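Local atomic coordinates of breast cancer anti-estrogen resistance protein 1 (Mus musculus, PDB entry 5W93), a protein that acts as a docking scaffold that coordinates tyrosine kinase-based signalling in cell adhesion and migration, its C-terminal four-helix domain here being bound to a paxillin LD1 peptide. Residues A[62-65]-A[66-70]. The protein carries 2 engineered substitutions. Residues are numbered along the deposited sequence; the frame is centred on the assembly and turned at random.
Sequences IGDT and LSRQA
D64 and R68, one turn apart near the C-terminal end of helix 42-69, form a salt bridge with OD2 of D64 3.5 Å from NE of R68. The same OD2 is 4.0 Å from NH2 of R68, so this is a long, single-point pairing, and the 45° between the carboxylate and guanidinium planes agrees with that. A bend at chi3 (-81°) turns the arginine chain back along the helix toward the aspartate.

A water extends this polar surface: it accepts a bond from NH2 of R68 at 2.6 Å and also hydrogen-bonds OG1 of T65. That threonine oxygen, lying beside its own backbone N, is bonded to the carbonyl of F61 as well.

The backbone i to i+4 bonds lengthen along the segment. N of L66 meets O of I62 at 2.8 Å and N of S67 meets O of G63 at 2.9 Å, both nearly straight. N of R68 stands 3.2 Å from O of D64 with the angle at hydrogen down to 145°, and the bond from N of Q69 to O of T65 is weak at 3.5 Å. OG of S67 also approaches O of D64, at 3.0 Å, but O of G63 lies near the hydroxyl too and this bond is not settled.

On the inner side L66 packs on L10 of helix 5-37 and V79 of helix 73-102, I62 lies against Q17 and N21, and S67 also touches V79. D64 packs against an apolar side chain of the bound peptide. The chemistry thus implies that L66 and I62 are buried against neighbouring helices, while D64, R68 and the water form a polar patch whose aspartate borders the peptide; T65 touches both the water and Y14 of helix 5-37.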
ATOM      1  N   ILE A  62      -8.910  -0.643   5.123  1.00 29.16           N
ATOM      2  CA  ILE A  62      -9.245  -1.803   5.950  1.00 25.25           C
ATOM      3  C   ILE A  62      -8.620  -1.692   7.346  1.00 22.94           C
ATOM      4  O   ILE A  62      -9.280  -1.918   8.362  1.00 26.56           O
ATOM      5  CB  ILE A  62      -8.792  -3.119   5.286  1.00 23.16           C
ATOM      6  CG1 ILE A  62      -9.695  -3.440   4.089  1.00 27.46           C
ATOM      7  CG2 ILE A  62      -8.798  -4.266   6.306  1.00 24.02           C
ATOM      8  CD1 ILE A  62      -9.125  -4.507   3.150  1.00 29.20           C
ATOM      9  N   GLY A  63      -7.350  -1.315   7.402  1.00 21.56           N
ATOM     10  CA  GLY A  63      -6.718  -1.124   8.688  1.00 22.58           C
ATOM     11  C   GLY A  63      -7.432  -0.071   9.521  1.00 25.99           C
ATOM     12  O   GLY A  63      -7.648  -0.251  10.723  1.00 25.42           O
ATOM     13  N   ASP A  64      -7.802   1.029   8.874  1.00 24.54           N
ATOM     14  CA  ASP A  64      -8.501   2.122   9.541  1.00 23.60           C
ATOM     15  C   ASP A  64      -9.857   1.683  10.115  1.00 28.34           C
ATOM     16  O   ASP A  64     -10.218   1.998  11.253  1.00 31.19           O
ATOM     17  CB  ASP A  64      -8.705   3.262   8.555  1.00 30.60           C
ATOM     18  CG  ASP A  64      -9.038   4.553   9.239  1.00 34.24           C
ATOM     19  OD1 ASP A  64      -8.113   5.179   9.790  1.00 41.65           O
ATOM     20  OD2 ASP A  64     -10.222   4.933   9.220  1.00 34.71           O
ATOM     21  N   THR A  65     -10.603   0.966   9.292  1.00 25.60           N
ATOM     22  CA  THR A  65     -11.919   0.452   9.652  1.00 28.76           C
ATOM     23  C   THR A  65     -11.821  -0.556  10.793  1.00 22.80           C
ATOM     24  O   THR A  65     -12.583  -0.496  11.757  1.00 26.22           O
ATOM     25  CB  THR A  65     -12.588  -0.216   8.443  1.00 32.19           C
ATOM     26  OG1 THR A  65     -12.786   0.753   7.417  1.00 32.21           O
ATOM     27  CG2 THR A  65     -13.951  -0.833   8.823  1.00 37.29           C
ATOM     28  N   LEU A  66     -10.870  -1.477  10.677  1.00 23.24           N
ATOM     29  CA  LEU A  66     -10.613  -2.472  11.714  1.00 27.06           C
ATOM     30  C   LEU A  66     -10.200  -1.859  13.050  1.00 27.76           C
ATOM     31  O   LEU A  66     -10.710  -2.240  14.101  1.00 35.03           O
ATOM     32  CB  LEU A  66      -9.510  -3.417  11.259  1.00 33.77           C
ATOM     33  CG  LEU A  66      -9.830  -4.835  10.861  1.00 38.09           C
ATOM     34  CD1 LEU A  66      -8.507  -5.537  10.697  1.00 28.93           C
ATOM     35  CD2 LEU A  66     -10.692  -5.498  11.933  1.00 31.64           C
ATOM     36  N   SER A  67      -9.243  -0.936  12.998  1.00 28.43           N
ATOM     37  CA  SER A  67      -8.683  -0.317  14.199  1.00 32.40           C
ATOM     38  C   SER A  67      -9.725   0.475  14.965  1.00 34.63           C
ATOM     39  O   SER A  67      -9.690   0.539  16.193  1.00 41.71           O
ATOM     40  CB  SER A  67      -7.515   0.610  13.842  1.00 31.76           C
ATOM     41  OG  SER A  67      -7.972   1.801  13.225  1.00 37.78           O
ATOM     42  N   ARG A  68     -10.652   1.082  14.238  1.00 28.05           N
ATOM     43  CA  ARG A  68     -11.667   1.893  14.883  1.00 26.62           C
ATOM     44  C   ARG A  68     -12.688   1.047  15.644  1.00 30.31           C
ATOM     45  O   ARG A  68     -13.292   1.514  16.604  1.00 26.37           O
ATOM     46  CB  ARG A  68     -12.374   2.763  13.853  1.00 27.43           C
ATOM     47  CG  ARG A  68     -11.546   3.967  13.429  1.00 37.76           C
ATOM     48  CD  ARG A  68     -12.430   5.088  12.935  1.00 54.03           C
ATOM     49  NE  ARG A  68     -12.859   4.897  11.556  1.00 59.31           N
ATOM     50  CZ  ARG A  68     -13.874   5.549  10.993  1.00 63.83           C
ATOM     51  NH1 ARG A  68     -14.592   6.420  11.696  1.00 60.69           N
ATOM     52  NH2 ARG A  68     -14.185   5.317   9.726  1.00 70.56           N
ATOM     53  N   GLN A  69     -12.857  -0.201  15.220  1.00 26.96           N
ATOM     54  CA  GLN A  69     -13.937  -1.038  15.737  1.00 27.61           C
ATOM     55  C   GLN A  69     -13.477  -2.227  16.577  1.00 31.68           C
ATOM     56  O   GLN A  69     -14.294  -2.919  17.187  1.00 27.93           O
ATOM     57  CB  GLN A  69     -14.777  -1.559  14.574  1.00 34.65           C
ATOM     58  CG  GLN A  69     -15.472  -0.482  13.790  1.00 35.42           C
ATOM     59  CD  GLN A  69     -16.258  -1.072  12.654  1.00 34.97           C
ATOM     60  OE1 GLN A  69     -15.733  -1.267  11.556  1.00 36.72           O
ATOM     61  NE2 GLN A  69     -17.513  -1.397  12.917  1.00 26.26           N
ATOM     62  N   ALA A  70     -12.177  -2.481  16.596  1.00 28.29           N
ATOM     63  CA  ALA A  70     -11.651  -3.587  17.383  1.00 28.97           C
ATOM     64  C   ALA A  70     -11.670  -3.214  18.870  1.00 33.00           C
ATOM     65  O   ALA A  70     -11.419  -2.063  19.231  1.00 32.00           O
ATOM     66  CB  ALA A  70     -10.246  -3.940  16.926  1.00 26.94           C
TER
HETATM   67  O   HOH W   1     -13.646   3.176   8.441  1.00 42.90           O